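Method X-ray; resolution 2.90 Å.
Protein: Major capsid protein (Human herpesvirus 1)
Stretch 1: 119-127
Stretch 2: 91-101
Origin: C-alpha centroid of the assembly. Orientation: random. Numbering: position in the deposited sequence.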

ATOM      1  N   GLY A 119     -16.402  11.322  28.263  1.00121.89           N
ATOM      2  CA  GLY A 119     -15.988  11.682  26.922  1.00121.89           C
ATOM      3  C   GLY A 119     -15.740  13.171  26.782  1.00121.89           C
ATOM      4  O   GLY A 119     -16.692  13.949  26.684  1.00121.89           O
ATOM      5  N   GLU A 120     -14.470  13.577  26.782  1.00 76.41           N
ATOM      6  CA  GLU A 120     -14.138  14.991  26.637  1.00 76.41           C
ATOM      7  C   GLU A 120     -14.155  15.346  25.153  1.00 76.41           C
ATOM      8  O   GLU A 120     -14.553  14.535  24.310  1.00 76.41           O
ATOM      9  CB  GLU A 120     -12.760  15.311  27.226  1.00 76.79           C
ATOM     10  CG  GLU A 120     -11.608  15.019  26.290  1.00 76.79           C
ATOM     11  CD  GLU A 120     -10.322  15.703  26.710  1.00 76.79           C
ATOM     12  OE1 GLU A 120      -9.794  15.382  27.800  1.00 76.79           O
ATOM     13  OE2 GLU A 120      -9.837  16.566  25.944  1.00 76.79           O
ATOM     14  N   ILE A 121     -13.709  16.552  24.830  1.00 43.96           N
ATOM     15  CA  ILE A 121     -13.709  17.001  23.446  1.00 43.96           C
ATOM     16  C   ILE A 121     -12.331  17.495  23.025  1.00 43.96           C
ATOM     17  O   ILE A 121     -11.827  18.498  23.530  1.00 43.96           O
ATOM     18  CB  ILE A 121     -14.766  18.106  23.256  1.00 37.68           C
ATOM     19  CG1 ILE A 121     -14.591  18.769  21.894  1.00 37.68           C
ATOM     20  CG2 ILE A 121     -14.686  19.107  24.420  1.00 37.68           C
ATOM     21  CD1 ILE A 121     -15.658  19.786  21.613  1.00 37.68           C
ATOM     22  N   GLN A 122     -11.722  16.768  22.096  1.00 35.19           N
ATOM     23  CA  GLN A 122     -10.391  17.108  21.626  1.00 35.19           C
ATOM     24  C   GLN A 122     -10.436  17.664  20.215  1.00 35.19           C
ATOM     25  O   GLN A 122     -11.469  17.632  19.532  1.00 35.19           O
ATOM     26  CB  GLN A 122      -9.493  15.871  21.647  1.00 74.50           C
ATOM     27  CG  GLN A 122      -9.766  14.923  22.787  1.00 74.50           C
ATOM     28  CD  GLN A 122      -8.889  13.693  22.722  1.00 74.50           C
ATOM     29  OE1 GLN A 122      -9.065  12.738  23.481  1.00 74.50           O
ATOM     30  NE2 GLN A 122      -7.921  13.712  21.812  1.00 74.50           N
ATOM     31  N   ALA A 123      -9.292  18.168  19.785  1.00 42.68           N
ATOM     32  CA  ALA A 123      -9.172  18.719  18.454  1.00 42.68           C
ATOM     33  C   ALA A 123      -7.811  18.346  17.889  1.00 42.68           C
ATOM     34  O   ALA A 123      -6.781  18.402  18.592  1.00 42.68           O
ATOM     35  CB  ALA A 123      -9.325  20.214  18.497  1.00134.18           C
ATOM     36  N   THR A 124      -7.818  17.962  16.616  1.00 54.27           N
ATOM     37  CA  THR A 124      -6.611  17.554  15.919  1.00 54.27           C
ATOM     38  C   THR A 124      -6.366  18.487  14.738  1.00 54.27           C
ATOM     39  O   THR A 124      -7.308  19.020  14.149  1.00 54.27           O
ATOM     40  CB  THR A 124      -6.750  16.117  15.413  1.00 62.02           C
ATOM     41  OG1 THR A 124      -5.577  15.750  14.691  1.00 62.02           O
ATOM     42  CG2 THR A 124      -7.934  16.003  14.474  1.00 62.02           C
ATOM     43  N   TRP A 125      -5.095  18.668  14.392  1.00 25.96           N
ATOM     44  CA  TRP A 125      -4.716  19.559  13.300  1.00 25.96           C
ATOM     45  C   TRP A 125      -4.807  18.999  11.878  1.00 25.96           C
ATOM     46  O   TRP A 125      -3.861  18.354  11.427  1.00 25.96           O
ATOM     47  CB  TRP A 125      -3.282  20.063  13.523  1.00 35.90           C
ATOM     48  CG  TRP A 125      -2.834  20.929  12.406  1.00 35.90           C
ATOM     49  CD1 TRP A 125      -3.515  21.986  11.895  1.00 35.90           C
ATOM     50  CD2 TRP A 125      -1.639  20.806  11.624  1.00 35.90           C
ATOM     51  NE1 TRP A 125      -2.830  22.535  10.836  1.00 35.90           N
ATOM     52  CE2 TRP A 125      -1.672  21.831  10.646  1.00 35.90           C
ATOM     53  CE3 TRP A 125      -0.547  19.934  11.647  1.00 35.90           C
ATOM     54  CZ2 TRP A 125      -0.651  22.008   9.694  1.00 35.90           C
ATOM     55  CZ3 TRP A 125       0.475  20.110  10.697  1.00 35.90           C
ATOM     56  CH2 TRP A 125       0.408  21.142   9.734  1.00 35.90           C
ATOM     57  N   ARG A 126      -5.908  19.232  11.161  1.00 70.71           N
ATOM     58  CA  ARG A 126      -6.004  18.753   9.769  1.00 70.71           C
ATOM     59  C   ARG A 126      -4.672  19.144   9.164  1.00 70.71           C
ATOM     60  O   ARG A 126      -4.298  20.316   9.202  1.00 70.71           O
ATOM     61  CB  ARG A 126      -7.110  19.478   9.026  1.00 54.91           C
ATOM     62  CG  ARG A 126      -8.483  19.104   9.489  1.00 54.91           C
ATOM     63  CD  ARG A 126      -9.507  20.110   9.036  1.00 54.91           C
ATOM     64  NE  ARG A 126     -10.848  19.696   9.425  1.00 54.91           N
ATOM     65  CZ  ARG A 126     -11.907  20.496   9.423  1.00 54.91           C
ATOM     66  NH1 ARG A 126     -11.781  21.766   9.055  1.00 54.91           N
ATOM     67  NH2 ARG A 126     -13.095  20.026   9.787  1.00 54.91           N
ATOM     68  N   VAL A 127      -3.954  18.189   8.592  1.00 17.03           N
ATOM     69  CA  VAL A 127      -2.628  18.528   8.089  1.00 17.03           C
ATOM     70  C   VAL A 127      -2.589  19.031   6.663  1.00 17.03           C
ATOM     71  O   VAL A 127      -2.102  20.138   6.394  1.00 17.03           O
ATOM     72  CB  VAL A 127      -1.665  17.332   8.193  1.00 53.94           C
ATOM     73  CG1 VAL A 127      -0.323  17.700   7.587  1.00 53.94           C
ATOM     74  CG2 VAL A 127      -1.493  16.932   9.637  1.00 53.94           C
TER
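Stretch 2 91-101: LELHPAFDFFV

How does stretch 2 run along stretch 1? Its strand, Asp98 to Phe100, lies antiparallel to Gln122–Thr124, the strand directions 154° apart and the axes approaching to 4.5 Å. Before it, an irregular lead-in from Leu91 gives way to a type I turn from His94 to Phe97.

What fixes the register? Two hydrogen-bonded pairs do. Phe100 N reaches Gln122 O at 2.8 Å and Gln122 N returns to Phe100 O at 2.9 Å; Asp98 N meets Thr124 O at 2.6 Å and Thr124 N meets Asp98 O at 2.7 Å. Between them Ala123 faces Phe99, their CA atoms 4.1 Å apart.

Which bumps fill which hollows? The Phe99 ring reaches across to the methyl of Ala123, CD2 of Phe99 lying 3.3 Å from CB of Ala123. On the other face, Thr124 CG2 meets the edge of the Phe100 ring, 3.5 Å from CE2, and also packs against Asp98 CB at 3.3 Å. Further along, Trp125 turns its edge to the face of Phe97, the centroid of its five-membered ring 5.2 Å from that of the Phe97 ring.

What receives the long side chain of Arg126? A polar pocket does, made by Glu92, the turn at Pro95 and the start of the strand at Asp98: Arg126 NH1 donates a hydrogen bond to Pro95 O at 2.7 Å, while Arg126 NH2 forms salt bridges to Glu92 OE2 at 2.9 Å and Asp98 OD1 at 3.1 Å.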

ATOM      1  N   LEU A  91     -19.349  20.493  15.151  1.00 77.35           N
ATOM      2  CA  LEU A  91     -18.202  21.090  15.823  1.00 77.35           C
ATOM      3  C   LEU A  91     -17.178  21.599  14.829  1.00 77.35           C
ATOM      4  O   LEU A  91     -15.970  21.447  15.037  1.00 77.35           O
ATOM      5  CB  LEU A  91     -17.526  20.087  16.757  1.00 73.90           C
ATOM      6  CG  LEU A  91     -18.339  19.565  17.941  1.00 73.90           C
ATOM      7  CD1 LEU A  91     -19.347  18.540  17.464  1.00 73.90           C
ATOM      8  CD2 LEU A  91     -17.403  18.944  18.959  1.00 73.90           C
ATOM      9  N   GLU A  92     -17.659  22.173  13.734  1.00 51.58           N
ATOM     10  CA  GLU A  92     -16.746  22.729  12.748  1.00 51.58           C
ATOM     11  C   GLU A  92     -16.326  24.140  13.198  1.00 51.58           C
ATOM     12  O   GLU A  92     -16.595  25.151  12.549  1.00 51.58           O
ATOM     13  CB  GLU A  92     -17.408  22.769  11.370  1.00 83.97           C
ATOM     14  CG  GLU A  92     -16.519  23.368  10.280  1.00 83.97           C
ATOM     15  CD  GLU A  92     -15.159  22.685  10.157  1.00 83.97           C
ATOM     16  OE1 GLU A  92     -14.383  22.667  11.148  1.00 83.97           O
ATOM     17  OE2 GLU A  92     -14.873  22.171   9.054  1.00 83.97           O
ATOM     18  N   LEU A  93     -15.649  24.198  14.333  1.00 36.51           N
ATOM     19  CA  LEU A  93     -15.207  25.459  14.882  1.00 36.51           C
ATOM     20  C   LEU A  93     -14.068  26.110  14.074  1.00 36.51           C
ATOM     21  O   LEU A  93     -13.998  27.335  13.980  1.00 36.51           O
ATOM     22  CB  LEU A  93     -14.786  25.240  16.339  1.00 31.06           C
ATOM     23  CG  LEU A  93     -15.632  24.231  17.156  1.00 31.06           C
ATOM     24  CD1 LEU A  93     -15.289  24.329  18.673  1.00 31.06           C
ATOM     25  CD2 LEU A  93     -17.127  24.477  16.902  1.00 31.06           C
ATOM     26  N   HIS A  94     -13.183  25.326  13.468  1.00 28.95           N
ATOM     27  CA  HIS A  94     -12.096  25.966  12.724  1.00 28.95           C
ATOM     28  C   HIS A  94     -11.576  25.123  11.574  1.00 28.95           C
ATOM     29  O   HIS A  94     -11.481  23.891  11.680  1.00 28.95           O
ATOM     30  CB  HIS A  94     -10.951  26.276  13.668  1.00 36.06           C
ATOM     31  CG  HIS A  94      -9.906  27.154  13.069  1.00 36.06           C
ATOM     32  ND1 HIS A  94     -10.153  28.459  12.707  1.00 36.06           N
ATOM     33  CD2 HIS A  94      -8.600  26.928  12.786  1.00 36.06           C
ATOM     34  CE1 HIS A  94      -9.047  29.004  12.230  1.00 36.06           C
ATOM     35  NE2 HIS A  94      -8.087  28.097  12.268  1.00 36.06           N
ATOM     36  N   PRO A  95     -11.210  25.779  10.460  1.00 26.16           N
ATOM     37  CA  PRO A  95     -10.691  25.124   9.249  1.00 26.16           C
ATOM     38  C   PRO A  95      -9.418  24.302   9.496  1.00 26.16           C
ATOM     39  O   PRO A  95      -9.396  23.091   9.277  1.00 26.16           O
ATOM     40  CB  PRO A  95     -10.439  26.295   8.300  1.00 22.73           C
ATOM     41  CG  PRO A  95     -11.407  27.339   8.783  1.00 22.73           C
ATOM     42  CD  PRO A  95     -11.263  27.237  10.274  1.00 22.73           C
ATOM     43  N   ALA A  96      -8.363  24.953   9.967  1.00 43.72           N
ATOM     44  CA  ALA A  96      -7.120  24.247  10.210  1.00 43.72           C
ATOM     45  C   ALA A  96      -7.229  23.145  11.261  1.00 43.72           C
ATOM     46  O   ALA A  96      -6.215  22.561  11.641  1.00 43.72           O
ATOM     47  CB  ALA A  96      -6.037  25.229  10.609  1.00100.00           C
ATOM     48  N   PHE A  97      -8.426  22.838  11.749  1.00 35.15           N
ATOM     49  CA  PHE A  97      -8.516  21.782  12.753  1.00 35.15           C
ATOM     50  C   PHE A  97      -9.725  20.887  12.648  1.00 35.15           C
ATOM     51  O   PHE A  97     -10.651  21.151  11.886  1.00 35.15           O
ATOM     52  CB  PHE A  97      -8.487  22.375  14.159  1.00 30.45           C
ATOM     53  CG  PHE A  97      -7.180  23.003  14.521  1.00 30.45           C
ATOM     54  CD1 PHE A  97      -6.756  24.170  13.893  1.00 30.45           C
ATOM     55  CD2 PHE A  97      -6.354  22.406  15.462  1.00 30.45           C
ATOM     56  CE1 PHE A  97      -5.509  24.739  14.190  1.00 30.45           C
ATOM     57  CE2 PHE A  97      -5.090  22.966  15.779  1.00 30.45           C
ATOM     58  CZ  PHE A  97      -4.668  24.134  15.139  1.00 30.45           C
ATOM     59  N   ASP A  98      -9.699  19.812  13.429  1.00 25.44           N
ATOM     60  CA  ASP A  98     -10.805  18.866  13.485  1.00 25.44           C
ATOM     61  C   ASP A  98     -11.159  18.732  14.965  1.00 25.44           C
ATOM     62  O   ASP A  98     -10.307  18.374  15.793  1.00 25.44           O
ATOM     63  CB  ASP A  98     -10.395  17.504  12.910  1.00 77.05           C
ATOM     64  CG  ASP A  98     -10.961  17.258  11.514  1.00 77.05           C
ATOM     65  OD1 ASP A  98     -12.177  17.485  11.318  1.00 77.05           O
ATOM     66  OD2 ASP A  98     -10.199  16.824  10.618  1.00 77.05           O
ATOM     67  N   PHE A  99     -12.408  19.051  15.301  1.00 36.23           N
ATOM     68  CA  PHE A  99     -12.869  18.973  16.689  1.00 36.23           C
ATOM     69  C   PHE A  99     -13.821  17.809  16.805  1.00 36.23           C
ATOM     70  O   PHE A  99     -14.809  17.732  16.069  1.00 36.23           O
ATOM     71  CB  PHE A  99     -13.579  20.273  17.093  1.00 22.66           C
ATOM     72  CG  PHE A  99     -12.735  21.500  16.879  1.00 22.66           C
ATOM     73  CD1 PHE A  99     -12.579  22.038  15.593  1.00 22.66           C
ATOM     74  CD2 PHE A  99     -12.006  22.046  17.938  1.00 22.66           C
ATOM     75  CE1 PHE A  99     -11.696  23.099  15.367  1.00 22.66           C
ATOM     76  CE2 PHE A  99     -11.123  23.100  17.729  1.00 22.66           C
ATOM     77  CZ  PHE A  99     -10.961  23.632  16.444  1.00 22.66           C
ATOM     78  N   PHE A 100     -13.532  16.904  17.732  1.00 37.37           N
ATOM     79  CA  PHE A 100     -14.369  15.728  17.897  1.00 37.37           C
ATOM     80  C   PHE A 100     -14.476  15.321  19.355  1.00 37.37           C
ATOM     81  O   PHE A 100     -13.686  15.758  20.206  1.00 37.37           O
ATOM     82  CB  PHE A 100     -13.774  14.576  17.089  1.00 35.07           C
ATOM     83  CG  PHE A 100     -12.327  14.300  17.418  1.00 35.07           C
ATOM     84  CD1 PHE A 100     -11.982  13.603  18.577  1.00 35.07           C
ATOM     85  CD2 PHE A 100     -11.305  14.813  16.616  1.00 35.07           C
ATOM     86  CE1 PHE A 100     -10.635  13.429  18.935  1.00 35.07           C
ATOM     87  CE2 PHE A 100      -9.951  14.648  16.963  1.00 35.07           C
ATOM     88  CZ  PHE A 100      -9.616  13.959  18.122  1.00 35.07           C
ATOM     89  N   VAL A 101     -15.460  14.469  19.626  1.00 50.61           N
ATOM     90  CA  VAL A 101     -15.708  13.962  20.969  1.00 50.61           C
ATOM     91  C   VAL A 101     -14.546  13.059  21.373  1.00 50.61           C
ATOM     92  O   VAL A 101     -14.552  11.852  21.095  1.00 50.61           O
ATOM     93  CB  VAL A 101     -17.012  13.133  21.016  1.00 60.10           C
ATOM     94  CG1 VAL A 101     -17.421  12.892  22.461  1.00 60.10           C
ATOM     95  CG2 VAL A 101     -18.112  13.836  20.239  1.00 60.10           C
TER